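Local coordinates for ferric uptake regulation protein (Helicobacter pylori, PDB 2XIG) that probably represses genes as a homodimer that binds their operator DNA with ferrous iron as cofactor, and also binds zinc, at residues Leu36-Glu47 / Arg88-His99. The protein carries 2 engineered substitutions. Sequence-based numbering, arbitrary orientation.
Sequences LYRSGTHLSPEE and RYEIAAKEHHDH. With ZN (zinc ion), chain L; ZN (zinc ion), chain N.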
ATOM      1  N   LEU C  36      20.910  21.904   0.189  1.00 14.35           N
ATOM      2  CA  LEU C  36      21.091  20.607   0.824  1.00 12.54           C
ATOM      3  C   LEU C  36      22.233  20.613   1.829  1.00 19.65           C
ATOM      4  O   LEU C  36      22.111  20.043   2.914  1.00 19.51           O
ATOM      5  CB  LEU C  36      21.302  19.507  -0.223  1.00 19.40           C
ATOM      6  CG  LEU C  36      20.039  19.135  -1.010  1.00 18.29           C
ATOM      7  CD1 LEU C  36      20.367  18.243  -2.205  1.00 20.79           C
ATOM      8  CD2 LEU C  36      19.031  18.464  -0.100  1.00 19.65           C
ATOM      9  N   TYR C  37      23.348  21.240   1.457  1.00 18.29           N
ATOM     10  CA  TYR C  37      24.484  21.358   2.369  1.00 13.29           C
ATOM     11  C   TYR C  37      24.044  22.005   3.678  1.00 18.89           C
ATOM     12  O   TYR C  37      24.428  21.572   4.766  1.00 19.71           O
ATOM     13  CB  TYR C  37      25.574  22.205   1.729  1.00 15.91           C
ATOM     14  CG  TYR C  37      26.881  22.179   2.492  1.00 20.35           C
ATOM     15  CD1 TYR C  37      27.864  21.250   2.175  1.00 19.86           C
ATOM     16  CD2 TYR C  37      27.123  23.073   3.530  1.00 19.03           C
ATOM     17  CE1 TYR C  37      29.072  21.214   2.864  1.00 21.41           C
ATOM     18  CE2 TYR C  37      28.336  23.047   4.231  1.00 20.80           C
ATOM     19  CZ  TYR C  37      29.301  22.113   3.892  1.00 21.69           C
ATOM     20  OH  TYR C  37      30.505  22.074   4.578  1.00 21.52           O
ATOM     21  N   ARG C  38      23.228  23.046   3.560  1.00 22.14           N
ATOM     22  CA  ARG C  38      22.824  23.836   4.715  1.00 23.09           C
ATOM     23  C   ARG C  38      21.788  23.124   5.579  1.00 27.13           C
ATOM     24  O   ARG C  38      21.608  23.468   6.747  1.00 27.94           O
ATOM     25  CB  ARG C  38      22.302  25.208   4.266  1.00 21.58           C
ATOM     26  CG  ARG C  38      23.411  26.165   3.824  1.00 31.06           C
ATOM     27  CD  ARG C  38      22.891  27.582   3.585  1.00 38.55           C
ATOM     28  NE  ARG C  38      22.679  27.889   2.170  1.00 47.43           N
ATOM     29  CZ  ARG C  38      21.489  27.934   1.578  1.00 50.07           C
ATOM     30  NH1 ARG C  38      20.384  27.688   2.271  1.00 55.01           N
ATOM     31  NH2 ARG C  38      21.402  28.227   0.288  1.00 47.14           N
ATOM     32  N   SER C  39      21.125  22.120   5.010  1.00 24.72           N
ATOM     33  CA  SER C  39      19.995  21.476   5.682  1.00 24.19           C
ATOM     34  C   SER C  39      20.417  20.428   6.709  1.00 28.92           C
ATOM     35  O   SER C  39      21.336  19.634   6.479  1.00 25.67           O
ATOM     36  CB  SER C  39      19.051  20.852   4.647  1.00 24.27           C
ATOM     37  OG  SER C  39      17.970  20.180   5.272  1.00 28.66           O
ATOM     38  N   GLY C  40      19.725  20.426   7.846  1.00 26.79           N
ATOM     39  CA  GLY C  40      19.952  19.431   8.877  1.00 23.81           C
ATOM     40  C   GLY C  40      19.024  18.238   8.743  1.00 28.61           C
ATOM     41  O   GLY C  40      19.017  17.351   9.593  1.00 31.21           O
ATOM     42  N   THR C  41      18.238  18.207   7.670  1.00 25.48           N
ATOM     43  CA  THR C  41      17.291  17.114   7.478  1.00 26.36           C
ATOM     44  C   THR C  41      17.416  16.500   6.070  1.00 28.72           C
ATOM     45  O   THR C  41      18.420  16.707   5.389  1.00 26.15           O
ATOM     46  CB  THR C  41      15.852  17.586   7.803  1.00 26.46           C
ATOM     47  OG1 THR C  41      14.943  16.474   7.776  1.00 31.09           O
ATOM     48  CG2 THR C  41      15.408  18.685   6.844  1.00 17.05           C
ATOM     49  N   HIS C  42      16.423  15.726   5.647  1.00 21.43           N
ATOM     50  CA  HIS C  42      16.414  15.190   4.287  1.00 19.37           C
ATOM     51  C   HIS C  42      15.261  15.843   3.547  1.00 21.83           C
ATOM     52  O   HIS C  42      14.144  15.853   4.038  1.00 22.12           O
ATOM     53  CB  HIS C  42      16.240  13.674   4.279  1.00 24.42           C
ATOM     54  CG  HIS C  42      17.277  12.936   5.066  1.00 20.15           C
ATOM     55  ND1 HIS C  42      17.377  13.041   6.432  1.00 20.81           N
ATOM     56  CD2 HIS C  42      18.239  12.062   4.681  1.00 13.64           C
ATOM     57  CE1 HIS C  42      18.366  12.277   6.859  1.00 18.10           C
ATOM     58  NE2 HIS C  42      18.896  11.664   5.817  1.00 16.84           N
ATOM     59  N   LEU C  43      15.525  16.381   2.366  1.00 18.05           N
ATOM     60  CA  LEU C  43      14.543  17.236   1.701  1.00 18.08           C
ATOM     61  C   LEU C  43      13.914  16.591   0.472  1.00 20.93           C
ATOM     62  O   LEU C  43      14.585  15.903  -0.285  1.00 21.65           O
ATOM     63  CB  LEU C  43      15.192  18.566   1.306  1.00 18.68           C
ATOM     64  CG  LEU C  43      15.658  19.458   2.459  1.00 23.12           C
ATOM     65  CD1 LEU C  43      16.313  20.727   1.918  1.00 17.47           C
ATOM     66  CD2 LEU C  43      14.495  19.799   3.382  1.00 23.09           C
ATOM     67  N   SER C  44      12.618  16.825   0.276  1.00 19.83           N
ATOM     68  CA  SER C  44      11.956  16.397  -0.945  1.00 21.16           C
ATOM     69  C   SER C  44      12.228  17.404  -2.054  1.00 20.87           C
ATOM     70  O   SER C  44      12.548  18.559  -1.786  1.00 20.05           O
ATOM     71  CB  SER C  44      10.441  16.284  -0.715  1.00 19.99           C
ATOM     72  OG  SER C  44       9.898  17.566  -0.472  1.00 19.76           O
ATOM     73  N   PRO C  45      12.098  16.975  -3.315  1.00 19.36           N
ATOM     74  CA  PRO C  45      12.220  17.921  -4.425  1.00 20.66           C
ATOM     75  C   PRO C  45      11.286  19.128  -4.272  1.00 22.58           C
ATOM     76  O   PRO C  45      11.689  20.243  -4.599  1.00 21.81           O
ATOM     77  CB  PRO C  45      11.828  17.079  -5.638  1.00 24.70           C
ATOM     78  CG  PRO C  45      12.186  15.684  -5.246  1.00 24.24           C
ATOM     79  CD  PRO C  45      11.858  15.597  -3.782  1.00 24.89           C
ATOM     80  N   GLU C  46      10.065  18.911  -3.783  1.00 21.64           N
ATOM     81  CA  GLU C  46       9.136  20.015  -3.553  1.00 22.05           C
ATOM     82  C   GLU C  46       9.707  21.040  -2.576  1.00 18.14           C
ATOM     83  O   GLU C  46       9.652  22.236  -2.826  1.00 19.23           O
ATOM     84  CB  GLU C  46       7.784  19.489  -3.042  1.00 30.53           C
ATOM     85  CG  GLU C  46       6.974  18.730  -4.089  1.00 38.49           C
ATOM     86  CD  GLU C  46       5.833  17.906  -3.489  1.00 47.57           C
ATOM     87  OE1 GLU C  46       6.117  16.882  -2.832  1.00 51.50           O
ATOM     88  OE2 GLU C  46       4.652  18.270  -3.687  1.00 45.67           O
ATOM     89  N   GLU C  47      10.253  20.569  -1.459  1.00 19.31           N
ATOM     90  CA  GLU C  47      10.810  21.472  -0.454  1.00 23.42           C
ATOM     91  C   GLU C  47      12.021  22.236  -0.978  1.00 21.39           C
ATOM     92  O   GLU C  47      12.210  23.416  -0.686  1.00 18.44           O
ATOM     93  CB  GLU C  47      11.227  20.688   0.784  1.00 25.94           C
ATOM     94  CG  GLU C  47      10.100  20.018   1.512  1.00 29.67           C
ATOM     95  CD  GLU C  47      10.597  19.288   2.734  1.00 38.40           C
ATOM     96  OE1 GLU C  47      11.366  18.312   2.579  1.00 28.46           O
ATOM     97  OE2 GLU C  47      10.215  19.696   3.851  1.00 47.47           O
ATOM     98  N   ARG C  88      13.722  11.446  -0.804  1.00 18.95           N
ATOM     99  CA  ARG C  88      14.260  12.587  -0.092  1.00 15.33           C
ATOM    100  C   ARG C  88      15.780  12.630  -0.245  1.00 14.71           C
ATOM    101  O   ARG C  88      16.418  11.594  -0.373  1.00 16.72           O
ATOM    102  CB  ARG C  88      13.827  12.579   1.376  1.00 21.30           C
ATOM    103  CG  ARG C  88      12.357  12.982   1.536  1.00 28.06           C
ATOM    104  CD  ARG C  88      11.934  13.170   2.967  1.00 37.87           C
ATOM    105  NE  ARG C  88      11.010  14.297   3.096  1.00 43.36           N
ATOM    106  CZ  ARG C  88       9.761  14.299   2.642  1.00 44.67           C
ATOM    107  NH1 ARG C  88       9.282  13.234   2.027  1.00 48.72           N
ATOM    108  NH2 ARG C  88       8.990  15.368   2.799  1.00 40.70           N
ATOM    109  N   TYR C  89      16.329  13.834  -0.246  1.00 14.84           N
ATOM    110  CA  TYR C  89      17.720  14.038  -0.649  1.00 15.14           C
ATOM    111  C   TYR C  89      18.564  14.680   0.438  1.00 19.07           C
ATOM    112  O   TYR C  89      18.065  15.436   1.274  1.00 18.47           O
ATOM    113  CB  TYR C  89      17.779  14.910  -1.909  1.00 17.81           C
ATOM    114  CG  TYR C  89      17.244  14.236  -3.154  1.00 19.62           C
ATOM    115  CD1 TYR C  89      18.098  13.590  -4.032  1.00 22.90           C
ATOM    116  CD2 TYR C  89      15.880  14.244  -3.451  1.00 18.82           C
ATOM    117  CE1 TYR C  89      17.620  12.972  -5.170  1.00 26.04           C
ATOM    118  CE2 TYR C  89      15.392  13.622  -4.583  1.00 23.43           C
ATOM    119  CZ  TYR C  89      16.266  12.989  -5.438  1.00 25.62           C
ATOM    120  OH  TYR C  89      15.797  12.368  -6.565  1.00 24.83           O
ATOM    121  N   GLU C  90      19.862  14.390   0.402  1.00 16.07           N
ATOM    122  CA  GLU C  90      20.784  15.000   1.334  1.00 18.66           C
ATOM    123  C   GLU C  90      22.150  15.119   0.680  1.00 15.73           C
ATOM    124  O   GLU C  90      22.457  14.424  -0.297  1.00 16.52           O
ATOM    125  CB  GLU C  90      20.894  14.157   2.599  1.00 17.25           C
ATOM    126  CG  GLU C  90      21.296  12.719   2.324  1.00 21.34           C
ATOM    127  CD  GLU C  90      21.384  11.891   3.592  1.00 23.04           C
ATOM    128  OE1 GLU C  90      21.870  12.420   4.615  1.00 16.23           O
ATOM    129  OE2 GLU C  90      20.966  10.711   3.555  1.00 22.77           O
ATOM    130  N   ILE C  91      22.967  16.003   1.226  1.00 15.60           N
ATOM    131  CA  ILE C  91      24.310  16.206   0.709  1.00 14.88           C
ATOM    132  C   ILE C  91      25.117  14.923   0.949  1.00 21.42           C
ATOM    133  O   ILE C  91      24.963  14.272   1.981  1.00 23.05           O
ATOM    134  CB  ILE C  91      24.954  17.438   1.391  1.00 18.96           C
ATOM    135  CG1 ILE C  91      26.147  17.966   0.590  1.00 21.67           C
ATOM    136  CG2 ILE C  91      25.288  17.144   2.854  1.00 19.12           C
ATOM    137  CD1 ILE C  91      25.768  18.594  -0.742  1.00 18.97           C
ATOM    138  N   ALA C  92      25.945  14.540  -0.019  1.00 16.84           N
ATOM    139  CA  ALA C  92      26.686  13.284   0.054  1.00 15.42           C
ATOM    140  C   ALA C  92      27.860  13.369   1.027  1.00 21.87           C
ATOM    141  O   ALA C  92      28.305  12.354   1.555  1.00 22.96           O
ATOM    142  CB  ALA C  92      27.180  12.877  -1.332  1.00 17.18           C
ATOM    143  N   ALA C  93      28.351  14.581   1.260  1.00 21.06           N
ATOM    144  CA  ALA C  93      29.537  14.782   2.100  1.00 21.66           C
ATOM    145  C   ALA C  93      29.227  14.703   3.603  1.00 22.14           C
ATOM    146  O   ALA C  93      29.408  15.678   4.335  1.00 22.48           O
ATOM    147  CB  ALA C  93      30.196  16.108   1.757  1.00 16.77           C
ATOM    148  N   LYS C  94      28.754  13.534   4.035  1.00 17.57           N
ATOM    149  CA  LYS C  94      28.391  13.247   5.427  1.00 14.12           C
ATOM    150  C   LYS C  94      28.889  11.847   5.775  1.00 20.48           C
ATOM    151  O   LYS C  94      28.965  10.981   4.905  1.00 20.58           O
ATOM    152  CB  LYS C  94      26.855  13.302   5.630  1.00 17.12           C
ATOM    153  CG  LYS C  94      26.249  14.706   5.722  1.00 17.21           C
ATOM    154  CD  LYS C  94      24.693  14.700   5.606  1.00 17.15           C
ATOM    155  CE  LYS C  94      24.003  14.031   6.790  1.00 21.97           C
ATOM    156  NZ  LYS C  94      22.485  14.171   6.674  1.00 22.04           N
ATOM    157  N   GLU C  95      29.226  11.632   7.048  1.00 17.78           N
ATOM    158  CA  GLU C  95      29.632  10.323   7.558  1.00 18.99           C
ATOM    159  C   GLU C  95      28.576   9.262   7.204  1.00 22.40           C
ATOM    160  O   GLU C  95      27.381   9.566   7.129  1.00 25.73           O
ATOM    161  CB  GLU C  95      29.809  10.406   9.087  1.00 27.08           C
ATOM    162  CG  GLU C  95      29.861   9.069   9.839  1.00 38.33           C
ATOM    163  CD  GLU C  95      31.238   8.744  10.415  1.00 42.81           C
ATOM    164  OE1 GLU C  95      31.666   7.572  10.327  1.00 44.17           O
ATOM    165  OE2 GLU C  95      31.889   9.655  10.967  1.00 45.36           O
ATOM    166  N   HIS C  96      29.012   8.025   6.978  1.00 19.14           N
ATOM    167  CA  HIS C  96      28.060   6.958   6.674  1.00 18.75           C
ATOM    168  C   HIS C  96      27.015   6.819   7.758  1.00 17.86           C
ATOM    169  O   HIS C  96      27.331   6.797   8.938  1.00 16.95           O
ATOM    170  CB  HIS C  96      28.729   5.596   6.530  1.00 19.05           C
ATOM    171  CG  HIS C  96      27.741   4.476   6.488  1.00 22.70           C
ATOM    172  ND1 HIS C  96      27.001   4.189   5.362  1.00 18.16           N
ATOM    173  CD2 HIS C  96      27.316   3.618   7.446  1.00 20.58           C
ATOM    174  CE1 HIS C  96      26.181   3.187   5.619  1.00 17.05           C
ATOM    175  NE2 HIS C  96      26.349   2.825   6.877  1.00 23.46           N
ATOM    176  N   HIS C  97      25.757   6.691   7.356  1.00 16.19           N
ATOM    177  CA  HIS C  97      24.715   6.426   8.325  1.00 12.03           C
ATOM    178  C   HIS C  97      23.555   5.720   7.649  1.00 12.89           C
ATOM    179  O   HIS C  97      23.389   5.758   6.426  1.00 13.88           O
ATOM    180  CB  HIS C  97      24.200   7.729   8.927  1.00 14.99           C
ATOM    181  CG  HIS C  97      23.635   8.660   7.905  1.00 11.86           C
ATOM    182  ND1 HIS C  97      24.416   9.553   7.202  1.00 16.61           N
ATOM    183  CD2 HIS C  97      22.375   8.812   7.435  1.00 12.05           C
ATOM    184  CE1 HIS C  97      23.659  10.224   6.353  1.00 17.89           C
ATOM    185  NE2 HIS C  97      22.419   9.786   6.473  1.00 15.84           N
ATOM    186  N   ASP C  98      22.758   5.070   8.473  1.00 12.37           N
ATOM    187  CA  ASP C  98      21.566   4.386   8.005  1.00 14.64           C
ATOM    188  C   ASP C  98      20.365   5.154   8.509  1.00 17.97           C
ATOM    189  O   ASP C  98      20.531   6.200   9.133  1.00 15.25           O
ATOM    190  CB  ASP C  98      21.607   2.979   8.533  1.00 13.06           C
ATOM    191  CG  ASP C  98      22.894   2.280   8.148  1.00 15.45           C
ATOM    192  OD1 ASP C  98      23.074   2.033   6.947  1.00 17.77           O
ATOM    193  OD2 ASP C  98      23.726   2.004   9.039  1.00 19.57           O
ATOM    194  N   HIS C  99      19.155   4.659   8.243  1.00 15.42           N
ATOM    195  CA  HIS C  99      17.991   5.499   8.482  1.00 16.35           C
ATOM    196  C   HIS C  99      16.853   4.830   9.216  1.00 17.79           C
ATOM    197  O   HIS C  99      16.494   3.691   8.930  1.00 16.65           O
ATOM    198  CB  HIS C  99      17.448   6.036   7.164  1.00 15.51           C
ATOM    199  CG  HIS C  99      18.418   6.896   6.425  1.00 18.97           C
ATOM    200  ND1 HIS C  99      19.269   6.393   5.463  1.00 20.71           N
ATOM    201  CD2 HIS C  99      18.688   8.220   6.514  1.00 15.36           C
ATOM    202  CE1 HIS C  99      20.005   7.373   4.978  1.00 19.44           C
ATOM    203  NE2 HIS C  99      19.671   8.491   5.597  1.00 18.21           N
TER
HETATM  204 ZN    ZN L1151      20.629  10.364   5.536  1.00 21.04          ZN
HETATM  205 ZN    ZN N1153      25.303   1.219   7.827  1.00 20.82          ZN
HETATM  206  O   HOH W   1      21.909  17.406   3.432  1.00 21.67           O
HETATM  207  O   HOH W   2      21.229  16.998   6.153  1.00 26.18           O
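His-42 and Glu-90, with His-97 and His-99, close round one zinc ion. Imidazole suits the site because its NE2 can coordinate metal: that of His-42 lies 2.2 Å from the zinc. Glu-90 adds both carboxylate oxygens, OE2 at 2.0 Å and OE1 at 2.6 Å from the ion; its CG sits between backbone N and carbonyl carbon (chi1 56°), and the chain runs extended beside His-42. OE1 also forms a salt bridge with Lys-94 NZ (2.8 Å), whose charge probably competes with the zinc for it; Glu-110 is that lysine's second partner.

In a single antiparallel bridge Leu-43 N donates to Tyr-89 O (2.9 Å) and Tyr-89 N to Leu-43 O (2.7 Å).

Ser-44 OG, capping helix 45-52, accepts from Glu-47 N, and Glu-47 OE1 from Ser-44 N: a capping box. The Arg-88 guanidinium lays one face over Ser-44 CB, and its NH2 makes a long salt bridge (3.8 Å) to Glu-47 OE1.

Branched aliphatic chains pack helix on strand, Leu-36 CD2 against Tyr-89 CB and Ile-91 CG1 against Tyr-37 CD1; Pro-45 CG meets Tyr-89 CE2 at 3.9 Å.

The zinc thus ties the loop between helices 27-38 and 45-52 to strands 86-91 and 98-102, while helix 61-73 packs on Pro-45 and Tyr-89.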